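Local coordinates for protein GTP cyclohydrolase 1 type 2 homolog (Staphylococcus aureus subsp. aureus, PDB 3LNL) that is of unknown function but binds a dinuclear zinc centre as a NIF3-family homohexameric toroid whose openings are capped by PII-like domains, at residues S21-W26 and M101-D106; L105-H110 and Y240-M245; G111-L116 and I283-G288; K123-I128 and V244-D249. The protein carries 2 engineered substitutions. All coordinates share one frame; numbering follows the deposited sequence. Where two conformers were deposited one is given.

Contacts 1 and 2 meet at the zinc ligand D106, contact 3 flanks them and contact 4 lies farthest off. Contacts 1 and 2 share L105 and D106, so both touch the metal, and their centres are about 10 Å apart. Contact 3 lies beside contact 2, about 7 Å centre to centre; L105 O and V112 N, 3.0 Å apart, probably hydrogen-bond between consecutive helices. Contact 4 shares V244 and M245 with contact 2 and adds strand 125-142 to the sheet that includes strand 279-285 of contact 3. Its centre is about 21 Å from that of contact 1, and the I127 side chain stays about 12 Å from a zinc ion, nearest atom to metal.

Contact 1 of 4, residues S21-W26 and M101-D106; sequences STAESW and MHTNLD. With ZN (zinc ion), chain G.
T103 is where the loop 21-26 presses hardest on the start of helix 103-106. Its chi1 of 60° sets OG1 between the backbone N and the carbonyl carbon and turns the hydroxyl toward the loop, where it accepts a nearly straight hydrogen bond from E24 N (2.8 Å, N-H...O 163°). The same oxygen lies 3.3 Å from A23 CA, so the loop backbone is drawn close around it, and it is also bonded to D27 OD2. The methyl CG2 lies against the later part of the loop, touching W26 CH2 at the tip of the indole, 3.6 Å away, and also sits 3.8 Å above one face of the H102 imidazole, toward its rim. H102 is the N-cap residue of the helix, its carbonyl oxygen receiving both L105 N and D106 N. It links the packing to the dinuclear zinc site of the NIF3 fold: ND1 is bonded to D27 OD1, and NE2 to a zinc-bound water, while four residues farther along D106 grips that zinc with both carboxylate oxygens. Toward T22, partly exposed, the contact becomes partly solvent-mediated. OG1 passes crosswise over N104 CB at 3.4 Å, but a water donates to both T22 OG1 and N104 O, bridging this hydroxyl to the helix backbone; P19 O holds OG1 too. At the loop's other end W26 is exposed as a residue, although E24 CB lies against one ring face.

Contact 2 of 4, residues L105-H110 and Y240-M245; sequences LDVNPH and YGLGVM. Unlike the reference sequence in segment 105-110: H110 (reference Tyr). With ZN (zinc ion), chain G.
Y240 can be followed outward along the turn that succeeds helix 103-106. Its CB starts 3.6 Å from V107 O and lies near the methyl V107 CG2, the two side chains crossing at about a right angle. With chi1 at -54°, CG stands beside the backbone N, and the ring reaches past the turn. CD2 and CE2 both come to 3.7 Å of P109 CD, which approaches obliquely. CE2 also meets N108 ND2 at 3.5 Å; the amide nitrogen sits at the ring edge, in its plane, while the amide plane itself is tilted by 52°. At the tip, OH and N108 ND2 share a water, and ND2 is further bonded to H17 O. The other end of the N108 amide, OD1, accepts H110 N and closes an Asx turn; H110 differs from the reference sequence. Next to Y240 along the chain, the backbones join directly. G241 N donates to V107 O at 3.0 Å, on a lone pair in the carbonyl plane, and V107 CA returns a CA-H...O contact of 3.2 Å to G241 O. V107 CG1 packs along L242 CB, and L242 CD1 lies 3.8 Å from D106 CB. A water accepts from G243 N and is within donating distance of D106 O and G241 O, tying the backbone of a zinc ligand to the strand. The arrangement belongs to the seam where the chain, returning from the inserted PII-like domain, re-enters the NIF3 fold just beside its dinuclear metal centre.

Contact 3 of 4, residues G111-L116 and I283-G288; sequences GVNMML and IAIIGG
Strand 279-285 enters this contact with I283 and A284, whose backbones are paired with the flanking strands 240-253 and 304-307 rather than with helix 112-119. I285 is the first to reach the helix. Its CG2 is anti to the backbone N, and this methyl rests 3.9 Å from L116 CD1, the two side chains crossing obliquely. CG2 also lies 3.7 Å from N113 OD1, so the apolar patch ends where the amide begins. I286 turns its side chain away from the helix, toward F305, L242 and Y293, while its CA passes 3.5 Å from N113 OD1. A glycine-rich loop follows strand 279-285 and opens a beta-alpha-beta unit: helix 294-299 comes next, and the chain then returns as strand 304-307, parallel to and next to 279-285. G287 carries the polar part of the contact. Its N-H points almost straight at N113 OD1 (N to OD1 2.7 Å, 163°) and meets a lone pair in the plane of the amide. N113 CG lies beside its own backbone N (chi1 -61°), which aims the amide across at the loop. G287 presents its bare CA to L116 CD1 at 3.6 Å; a CB there would point toward the helix and clash with that methyl, so the close approach depends on glycine. A water accepts from N113 ND2 (2.8 Å) and donates to G287 O, tying both ends of the amide to the same residue; ND2 also makes a weak bond to D106 O, backbone of a zinc ligand. At G288 a side chain would jam against the preceding carbonyl oxygen.

Contact 4 of 4, residues K123-I128 and V244-D249; sequences KNISII and VMAEVD
The side chains of the antiparallel pair 123-128 and 244-249 meet mostly at oblique crossings, on both faces of a sheet interrupted by a beta bulge. K123 pairs with E247 and S126 with M245, each by two backbone hydrogen bonds, the straightest running from K123 N to E247 O (2.8 Å, 174°). The extra residue between the two pairs is accommodated around N124, whose backbone is in the left-handed region. On the face of I125, this side chain lies across its neighbours: CG2 touches V244 CB at 3.7 Å, while CG1 reaches A246 CB at the same distance. Helix 112-119 covers I125. On the M245 face, I128 CG2 packs 3.7 Å from M245 CB. N124 and E247 also cross obliquely, their amide and carboxylate planes 34° apart. N124 ND2 donates to the anti lone pair of E247 OE2, in the plane of the amide, at a very short 2.4 Å, with E247 chi1 nearly eclipsed at -2°. At the exposed end, in the conformer given, K123 bends at chi2, so that its CG, not its ammonium, comes 2.9 Å from D249 OD2; NZ stays 4.4 Å away. The backbone bonds therefore carry the pairing, whereas the polar margin is crowded and probably strained: the hydrogen bond from the N124 amide probably stabilises ionised E247, and K123 with D249 probably adds only a loose electrostatic attraction.

Contact 1 of 4, residues S21-W26 and M101-D106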
loop_
_atom_site.group_PDB
_atom_site.type_symbol
_atom_site.label_atom_id
_atom_site.label_comp_id
_atom_site.label_asym_id
_atom_site.label_seq_id
_atom_site.Cartn_x
_atom_site.Cartn_y
_atom_site.Cartn_z
ATOM N N SER B 21 -3.672 3.450 26.921
ATOM C CA SER B 21 -3.878 4.190 25.693
ATOM C C SER B 21 -2.596 4.897 25.182
ATOM O O SER B 21 -2.526 5.284 24.026
ATOM C CB SER B 21 -5.005 5.234 25.918
ATOM O OG SER B 21 -4.566 6.348 26.724
ATOM N N THR B 22 -1.587 5.055 26.038
ATOM C CA THR B 22 -0.359 5.684 25.596
ATOM C C THR B 22 0.566 4.686 24.921
ATOM O O THR B 22 1.641 5.088 24.431
ATOM C CB THR B 22 0.344 6.448 26.723
ATOM O OG1 THR B 22 0.734 5.556 27.773
ATOM C CG2 THR B 22 -0.621 7.594 27.269
ATOM N N ALA B 23 0.191 3.389 24.931
ATOM C CA ALA B 23 0.961 2.390 24.177
ATOM C C ALA B 23 0.819 2.646 22.683
ATOM O O ALA B 23 -0.169 3.227 22.256
ATOM C CB ALA B 23 0.505 0.953 24.537
ATOM N N GLU B 24 1.805 2.226 21.887
ATOM C CA GLU B 24 1.745 2.389 20.425
ATOM C C GLU B 24 0.624 1.523 19.900
ATOM O O GLU B 24 0.265 0.541 20.518
ATOM C CB GLU B 24 3.064 1.969 19.756
ATOM C CG GLU B 24 4.289 2.669 20.297
ATOM C CD GLU B 24 4.401 4.076 19.817
ATOM O OE1 GLU B 24 5.094 4.876 20.492
ATOM O OE2 GLU B 24 3.851 4.368 18.733
ATOM N N SER B 25 0.059 1.890 18.749
ATOM C CA SER B 25 -1.110 1.191 18.215
ATOM C C SER B 25 -0.802 -0.213 17.709
ATOM O O SER B 25 -1.678 -1.051 17.694
ATOM C CB SER B 25 -1.731 2.001 17.069
ATOM O OG SER B 25 -0.785 2.086 16.022
ATOM N N TRP B 26 0.452 -0.497 17.349
ATOM C CA TRP B 26 0.863 -1.868 17.015
ATOM C C TRP B 26 1.081 -2.782 18.244
ATOM O O TRP B 26 1.282 -3.964 18.070
ATOM C CB TRP B 26 2.152 -1.888 16.154
ATOM C CG TRP B 26 3.265 -1.075 16.732
ATOM C CD1 TRP B 26 3.620 0.198 16.369
ATOM C CD2 TRP B 26 4.161 -1.457 17.801
ATOM N NE1 TRP B 26 4.671 0.640 17.171
ATOM C CE2 TRP B 26 5.026 -0.355 18.041
ATOM C CE3 TRP B 26 4.310 -2.598 18.566
ATOM C CZ2 TRP B 26 5.995 -0.371 19.019
ATOM C CZ3 TRP B 26 5.299 -2.615 19.552
ATOM C CH2 TRP B 26 6.132 -1.504 19.755
ATOM N N MET B 101 2.629 -4.430 30.496
ATOM C CA MET B 101 2.755 -2.970 30.498
ATOM C C MET B 101 3.965 -2.674 29.651
ATOM O O MET B 101 5.107 -2.566 30.178
ATOM C CB MET B 101 2.893 -2.461 31.950
ATOM C CG MET B 101 1.581 -2.639 32.784
ATOM S SD MET B 101 1.880 -2.052 34.455
ATOM C CE MET B 101 1.661 -0.265 34.208
ATOM N N HIS B 102 3.720 -2.561 28.327
ATOM C CA HIS B 102 4.802 -2.495 27.378
ATOM C C HIS B 102 5.116 -1.060 26.980
ATOM O O HIS B 102 5.622 -0.316 27.823
ATOM C CB HIS B 102 4.576 -3.401 26.182
ATOM C CG HIS B 102 5.796 -3.575 25.348
ATOM N ND1 HIS B 102 5.750 -3.716 23.973
ATOM C CD2 HIS B 102 7.108 -3.574 25.693
ATOM C CE1 HIS B 102 6.993 -3.825 23.512
ATOM N NE2 HIS B 102 7.835 -3.727 24.530
ATOM N N THR B 103 4.768 -0.621 25.763
ATOM C CA THR B 103 5.202 0.706 25.357
ATOM C C THR B 103 4.530 1.819 26.197
ATOM O O THR B 103 5.117 2.863 26.321
ATOM C CB THR B 103 5.089 0.976 23.849
ATOM O OG1 THR B 103 3.734 0.834 23.422
ATOM C CG2 THR B 103 6.030 0.032 23.033
ATOM N N ASN B 104 3.350 1.601 26.807
ATOM C CA ASN B 104 2.870 2.552 27.837
ATOM C C ASN B 104 3.872 2.827 28.963
ATOM O O ASN B 104 4.011 3.959 29.433
ATOM C CB ASN B 104 1.438 2.243 28.379
ATOM C CG ASN B 104 1.285 0.831 28.900
ATOM O OD1 ASN B 104 1.851 -0.132 28.337
ATOM N ND2 ASN B 104 0.538 0.693 30.016
ATOM N N LEU B 105 4.622 1.820 29.362
ATOM C CA LEU B 105 5.658 2.036 30.372
ATOM C C LEU B 105 6.930 2.649 29.781
ATOM O O LEU B 105 7.622 3.364 30.491
ATOM C CB LEU B 105 5.967 0.720 31.095
ATOM C CG LEU B 105 6.747 0.829 32.394
ATOM C CD1 LEU B 105 5.887 1.438 33.523
ATOM C CD2 LEU B 105 7.246 -0.619 32.727
ATOM N N ASP B 106 7.229 2.384 28.496
ATOM C CA ASP B 106 8.371 3.030 27.807
ATOM C C ASP B 106 8.208 4.538 27.709
ATOM O O ASP B 106 9.209 5.260 27.691
ATOM C CB ASP B 106 8.618 2.448 26.397
ATOM C CG ASP B 106 9.242 1.054 26.450
ATOM O OD1 ASP B 106 10.242 0.932 27.215
ATOM O OD2 ASP B 106 8.746 0.114 25.743
HETATM ZN ZN ZN G . 10.632 -1.067 26.382
HETATM O O HOH W 1 2.234 5.827 30.211
HETATM O O HOH W 2 10.273 -2.679 25.104
HETATM O O HOH W 3 11.737 -0.523 24.568
#

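Contact 2 of 4, residues L105-H110 and Y240-M245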
loop_
_atom_site.group_PDB
_atom_site.type_symbol
_atom_site.label_atom_id
_atom_site.label_comp_id
_atom_site.label_asym_id
_atom_site.label_seq_id
_atom_site.Cartn_x
_atom_site.Cartn_y
_atom_site.Cartn_z
ATOM N N LEU B 105 4.622 1.820 29.362
ATOM C CA LEU B 105 5.658 2.036 30.372
ATOM C C LEU B 105 6.930 2.649 29.781
ATOM O O LEU B 105 7.622 3.364 30.491
ATOM C CB LEU B 105 5.967 0.720 31.095
ATOM C CG LEU B 105 6.747 0.829 32.394
ATOM C CD1 LEU B 105 5.887 1.438 33.523
ATOM C CD2 LEU B 105 7.246 -0.619 32.727
ATOM N N ASP B 106 7.229 2.384 28.496
ATOM C CA ASP B 106 8.371 3.030 27.807
ATOM C C ASP B 106 8.208 4.538 27.709
ATOM O O ASP B 106 9.209 5.260 27.691
ATOM C CB ASP B 106 8.618 2.448 26.397
ATOM C CG ASP B 106 9.242 1.054 26.450
ATOM O OD1 ASP B 106 10.242 0.932 27.215
ATOM O OD2 ASP B 106 8.746 0.114 25.743
ATOM N N VAL B 107 6.961 5.011 27.644
ATOM C CA VAL B 107 6.693 6.420 27.420
ATOM C C VAL B 107 6.200 7.173 28.657
ATOM O O VAL B 107 5.964 8.385 28.625
ATOM C CB VAL B 107 5.694 6.638 26.281
ATOM C CG1 VAL B 107 6.180 5.939 24.959
ATOM C CG2 VAL B 107 4.237 6.243 26.720
ATOM N N ASN B 108 6.113 6.481 29.776
ATOM C CA ASN B 108 5.596 7.080 30.996
ATOM C C ASN B 108 6.653 7.959 31.693
ATOM O O ASN B 108 7.826 7.546 31.795
ATOM C CB ASN B 108 5.195 5.970 31.935
ATOM C CG ASN B 108 4.366 6.474 33.070
ATOM O OD1 ASN B 108 4.899 6.790 34.148
ATOM N ND2 ASN B 108 3.045 6.596 32.826
ATOM N N PRO B 109 6.241 9.127 32.225
ATOM C CA PRO B 109 7.207 9.960 32.968
ATOM C C PRO B 109 7.914 9.250 34.108
ATOM O O PRO B 109 8.993 9.680 34.494
ATOM C CB PRO B 109 6.357 11.098 33.549
ATOM C CG PRO B 109 5.022 11.080 32.792
ATOM C CD PRO B 109 4.853 9.641 32.329
ATOM N N HIS B 110 7.349 8.155 34.623
ATOM C CA HIS B 110 8.036 7.363 35.655
ATOM C C HIS B 110 8.451 5.995 35.165
ATOM O O HIS B 110 8.775 5.115 35.955
ATOM C CB HIS B 110 7.145 7.240 36.889
ATOM C CG HIS B 110 6.705 8.560 37.406
ATOM N ND1 HIS B 110 7.553 9.403 38.089
ATOM C CD2 HIS B 110 5.524 9.218 37.288
ATOM C CE1 HIS B 110 6.905 10.523 38.397
ATOM N NE2 HIS B 110 5.672 10.432 37.918
ATOM N N TYR B 240 3.634 12.319 28.094
ATOM C CA TYR B 240 4.125 11.016 27.669
ATOM C C TYR B 240 5.013 11.173 26.436
ATOM O O TYR B 240 4.736 11.959 25.544
ATOM C CB TYR B 240 2.942 10.023 27.417
ATOM C CG TYR B 240 2.011 9.926 28.634
ATOM C CD1 TYR B 240 0.861 10.743 28.756
ATOM C CD2 TYR B 240 2.310 9.070 29.681
ATOM C CE1 TYR B 240 0.045 10.684 29.903
ATOM C CE2 TYR B 240 1.539 9.027 30.805
ATOM C CZ TYR B 240 0.406 9.839 30.920
ATOM O OH TYR B 240 -0.331 9.729 32.070
ATOM N N GLY B 241 6.102 10.408 26.395
ATOM C CA GLY B 241 6.976 10.399 25.235
ATOM C C GLY B 241 8.031 9.332 25.375
ATOM O O GLY B 241 8.396 8.958 26.496
ATOM N N LEU B 242 8.515 8.836 24.229
ATOM C CA LEU B 242 9.552 7.808 24.155
ATOM C C LEU B 242 10.980 8.361 24.317
ATOM O O LEU B 242 11.540 9.000 23.402
ATOM C CB LEU B 242 9.435 7.003 22.853
ATOM C CG LEU B 242 10.441 5.860 22.780
ATOM C CD1 LEU B 242 10.058 4.753 23.802
ATOM C CD2 LEU B 242 10.542 5.303 21.374
ATOM N N GLY B 243 11.524 8.112 25.500
ATOM C CA GLY B 243 12.864 8.482 25.861
ATOM C C GLY B 243 12.867 9.578 26.905
ATOM O O GLY B 243 11.852 10.221 27.175
ATOM N N VAL B 244 14.042 9.769 27.490
ATOM C CA VAL B 244 14.353 10.923 28.310
ATOM C C VAL B 244 15.645 11.573 27.864
ATOM O O VAL B 244 16.551 10.913 27.303
ATOM C CB VAL B 244 14.491 10.559 29.825
ATOM C CG1 VAL B 244 13.103 10.123 30.393
ATOM C CG2 VAL B 244 15.622 9.520 30.094
ATOM N N MET B 245 15.757 12.872 28.156
ATOM C CA MET B 245 17.032 13.581 28.084
ATOM C C MET B 245 17.412 13.839 29.508
ATOM O O MET B 245 16.566 14.241 30.292
ATOM C CB MET B 245 16.933 14.934 27.323
ATOM C CG MET B 245 18.301 15.569 27.006
ATOM S SD MET B 245 19.150 14.759 25.582
ATOM C CE MET B 245 18.038 15.268 24.220
HETATM ZN ZN ZN G . 10.632 -1.067 26.382
HETATM O O HOH W 4 10.296 7.611 28.253
HETATM O O HOH W 5 1.265 8.982 34.125
HETATM O O HOH W 2 10.273 -2.679 25.104
HETATM O O HOH W 3 11.737 -0.523 24.568
#

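Contact 3 of 4, residues G111-L116 and I283-G288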
loop_
_atom_site.group_PDB
_atom_site.type_symbol
_atom_site.label_atom_id
_atom_site.label_comp_id
_atom_site.label_asym_id
_atom_site.label_seq_id
_atom_site.Cartn_x
_atom_site.Cartn_y
_atom_site.Cartn_z
ATOM N N GLY B 111 8.425 5.832 33.848
ATOM C CA GLY B 111 8.621 4.527 33.182
ATOM C C GLY B 111 10.062 4.104 32.915
ATOM O O GLY B 111 10.939 4.538 33.615
ATOM N N VAL B 112 10.285 3.248 31.899
ATOM C CA VAL B 112 11.566 2.555 31.698
ATOM C C VAL B 112 12.791 3.526 31.607
ATOM O O VAL B 112 13.873 3.302 32.191
ATOM C CB VAL B 112 11.497 1.655 30.418
ATOM C CG1 VAL B 112 12.823 0.988 30.093
ATOM C CG2 VAL B 112 10.381 0.596 30.587
ATOM N N ASN B 113 12.594 4.611 30.902
ATOM C CA ASN B 113 13.673 5.566 30.661
ATOM C C ASN B 113 13.988 6.483 31.805
ATOM O O ASN B 113 15.166 6.702 32.077
ATOM C CB ASN B 113 13.450 6.262 29.336
ATOM C CG ASN B 113 13.443 5.249 28.214
ATOM O OD1 ASN B 113 14.385 4.487 28.101
ATOM N ND2 ASN B 113 12.329 5.147 27.473
ATOM N N MET B 114 12.965 6.884 32.569
ATOM C CA MET B 114 13.212 7.544 33.870
ATOM C C MET B 114 13.979 6.595 34.776
ATOM O O MET B 114 14.931 7.022 35.424
ATOM C CB MET B 114 11.914 8.007 34.509
ATOM C CG MET B 114 12.016 8.410 35.975
ATOM S SD MET B 114 13.028 9.888 36.100
ATOM C CE MET B 114 11.925 11.129 35.427
ATOM N N MET B 115 13.568 5.315 34.828
ATOM C CA MET B 115 14.255 4.307 35.643
ATOM C C MET B 115 15.706 4.110 35.248
ATOM O O MET B 115 16.598 4.067 36.110
ATOM C CB MET B 115 13.537 2.963 35.550
ATOM C CG MET B 115 12.173 2.967 36.241
ATOM S SD MET B 115 11.277 1.532 35.741
ATOM C CE MET B 115 9.592 1.889 36.332
ATOM N N LEU B 116 15.952 4.001 33.954
ATOM C CA LEU B 116 17.319 3.914 33.448
ATOM C C LEU B 116 18.171 5.123 33.848
ATOM O O LEU B 116 19.256 4.973 34.391
ATOM C CB LEU B 116 17.322 3.703 31.922
ATOM C CG LEU B 116 16.987 2.271 31.513
ATOM C CD1 LEU B 116 16.665 2.243 29.989
ATOM C CD2 LEU B 116 18.129 1.262 31.911
ATOM N N ILE B 283 22.572 13.408 27.767
ATOM C CA ILE B 283 22.387 12.024 27.435
ATOM C C ILE B 283 20.927 11.782 27.043
ATOM O O ILE B 283 20.027 12.124 27.774
ATOM C CB ILE B 283 22.762 11.199 28.675
ATOM C CG1 ILE B 283 24.278 11.492 29.024
ATOM C CG2 ILE B 283 22.584 9.688 28.411
ATOM C CD1 ILE B 283 24.498 11.648 30.420
ATOM N N ALA B 284 20.687 11.211 25.866
ATOM C CA ALA B 284 19.344 10.757 25.508
ATOM C C ALA B 284 19.327 9.239 25.720
ATOM O O ALA B 284 20.290 8.559 25.340
ATOM C CB ALA B 284 19.046 11.101 24.055
ATOM N N ILE B 285 18.241 8.725 26.268
ATOM C CA ILE B 285 18.098 7.291 26.584
ATOM C C ILE B 285 16.780 6.751 26.079
ATOM O O ILE B 285 15.725 7.275 26.404
ATOM C CB ILE B 285 18.130 7.020 28.085
ATOM C CG1 ILE B 285 19.440 7.480 28.727
ATOM C CG2 ILE B 285 17.962 5.506 28.359
ATOM C CD1 ILE B 285 19.294 7.731 30.248
ATOM N N ILE B 286 16.857 5.725 25.230
ATOM C CA ILE B 286 15.702 4.911 24.872
ATOM C C ILE B 286 16.065 3.448 25.127
ATOM O O ILE B 286 16.808 2.806 24.386
ATOM C CB ILE B 286 15.173 5.117 23.445
ATOM C CG1 ILE B 286 14.756 6.561 23.243
ATOM C CG2 ILE B 286 13.950 4.161 23.192
ATOM C CD1 ILE B 286 14.324 6.909 21.859
ATOM N N GLY B 287 15.567 2.917 26.229
ATOM C CA GLY B 287 15.895 1.536 26.549
ATOM C C GLY B 287 15.224 0.607 25.593
ATOM O O GLY B 287 14.172 0.914 25.101
ATOM N N GLY B 288 15.846 -0.542 25.348
ATOM C CA GLY B 288 15.303 -1.533 24.434
ATOM C C GLY B 288 16.027 -1.483 23.097
ATOM O O GLY B 288 17.216 -1.856 23.006
HETATM O O HOH W 6 12.148 2.762 26.012
#

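Contact 4 of 4, residues K123-I128 and V244-D249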
loop_
_atom_site.group_PDB
_atom_site.type_symbol
_atom_site.label_atom_id
_atom_site.label_comp_id
_atom_site.label_asym_id
_atom_site.label_seq_id
_atom_site.Cartn_x
_atom_site.Cartn_y
_atom_site.Cartn_z
ATOM N N LYS B 123 20.875 13.551 36.311
ATOM C CA LYS B 123 20.110 14.679 36.836
ATOM C C LYS B 123 19.290 15.291 35.705
ATOM O O LYS B 123 19.498 14.962 34.529
ATOM C CB LYS B 123 21.041 15.779 37.362
ATOM C CG LYS B 123 21.975 15.374 38.496
ATOM C CD LYS B 123 21.225 15.004 39.766
ATOM C CE LYS B 123 22.149 14.711 40.914
ATOM N NZ LYS B 123 21.334 14.421 42.100
ATOM N N ASN B 124 18.372 16.178 36.092
ATOM C CA ASN B 124 17.590 17.004 35.167
ATOM C C ASN B 124 16.913 16.172 34.095
ATOM O O ASN B 124 17.036 16.442 32.916
ATOM C CB ASN B 124 18.480 18.122 34.562
ATOM C CG ASN B 124 18.964 19.107 35.636
ATOM O OD1 ASN B 124 18.271 19.339 36.625
ATOM N ND2 ASN B 124 20.154 19.663 35.453
ATOM N N ILE B 125 16.239 15.111 34.531
ATOM C CA ILE B 125 15.712 14.126 33.631
ATOM C C ILE B 125 14.354 14.597 33.106
ATOM O O ILE B 125 13.477 14.940 33.906
ATOM C CB ILE B 125 15.502 12.771 34.338
ATOM C CG1 ILE B 125 16.821 12.265 34.941
ATOM C CG2 ILE B 125 15.003 11.705 33.320
ATOM C CD1 ILE B 125 16.660 11.093 35.924
ATOM N N SER B 126 14.178 14.666 31.793
ATOM C CA SER B 126 12.842 14.887 31.265
ATOM C C SER B 126 12.524 14.070 30.033
ATOM O O SER B 126 13.412 13.708 29.252
ATOM C CB SER B 126 12.554 16.372 31.012
ATOM O OG SER B 126 13.389 16.903 30.079
ATOM N N ILE B 127 11.216 13.842 29.884
ATOM C CA ILE B 127 10.654 13.127 28.785
ATOM C C ILE B 127 10.976 13.875 27.503
ATOM O O ILE B 127 10.920 15.112 27.470
ATOM C CB ILE B 127 9.105 12.957 28.932
ATOM C CG1 ILE B 127 8.804 11.946 30.050
ATOM C CG2 ILE B 127 8.464 12.510 27.586
ATOM C CD1 ILE B 127 9.159 10.447 29.701
ATOM N N ILE B 128 11.295 13.109 26.453
ATOM C CA ILE B 128 11.443 13.655 25.090
ATOM C C ILE B 128 10.534 12.889 24.125
ATOM O O ILE B 128 9.864 11.886 24.499
ATOM C CB ILE B 128 12.946 13.640 24.588
ATOM C CG1 ILE B 128 13.502 12.236 24.648
ATOM C CG2 ILE B 128 13.792 14.668 25.370
ATOM C CD1 ILE B 128 14.887 12.079 24.073
ATOM N N VAL B 244 14.042 9.769 27.490
ATOM C CA VAL B 244 14.353 10.923 28.310
ATOM C C VAL B 244 15.645 11.573 27.864
ATOM O O VAL B 244 16.551 10.913 27.303
ATOM C CB VAL B 244 14.491 10.559 29.825
ATOM C CG1 VAL B 244 13.103 10.123 30.393
ATOM C CG2 VAL B 244 15.622 9.520 30.094
ATOM N N MET B 245 15.757 12.872 28.156
ATOM C CA MET B 245 17.032 13.581 28.084
ATOM C C MET B 245 17.412 13.839 29.508
ATOM O O MET B 245 16.566 14.241 30.292
ATOM C CB MET B 245 16.933 14.934 27.323
ATOM C CG MET B 245 18.301 15.569 27.006
ATOM S SD MET B 245 19.150 14.759 25.582
ATOM C CE MET B 245 18.038 15.268 24.220
ATOM N N ALA B 246 18.692 13.676 29.839
ATOM C CA ALA B 246 19.189 13.972 31.159
ATOM C C ALA B 246 20.665 14.401 31.055
ATOM O O ALA B 246 21.217 14.463 29.953
ATOM C CB ALA B 246 19.054 12.741 32.024
ATOM N N GLU B 247 21.283 14.700 32.198
ATOM C CA GLU B 247 22.698 15.078 32.236
ATOM C C GLU B 247 23.461 14.376 33.336
ATOM O O GLU B 247 22.890 13.980 34.377
ATOM C CB GLU B 247 22.946 16.608 32.351
ATOM C CG GLU B 247 21.799 17.487 32.366
ATOM C CD GLU B 247 22.184 18.910 32.742
ATOM O OE1 GLU B 247 22.880 19.602 31.953
ATOM O OE2 GLU B 247 21.865 19.311 33.873
ATOM N N VAL B 248 24.760 14.226 33.096
ATOM C CA VAL B 248 25.678 13.767 34.134
ATOM C C VAL B 248 25.905 14.947 35.028
ATOM O O VAL B 248 25.705 16.104 34.601
ATOM C CB VAL B 248 26.998 13.210 33.582
ATOM C CG1 VAL B 248 26.730 11.854 32.965
ATOM C CG2 VAL B 248 27.631 14.151 32.549
ATOM N N ASP B 249 26.197 14.637 36.293
ATOM C CA ASP B 249 26.514 15.645 37.299
ATOM C C ASP B 249 27.653 16.510 36.809
ATOM O O ASP B 249 27.573 17.749 36.846
ATOM C CB ASP B 249 26.975 14.964 38.599
ATOM C CG ASP B 249 25.823 14.349 39.383
ATOM O OD1 ASP B 249 26.045 13.365 40.140
ATOM O OD2 ASP B 249 24.685 14.863 39.252
#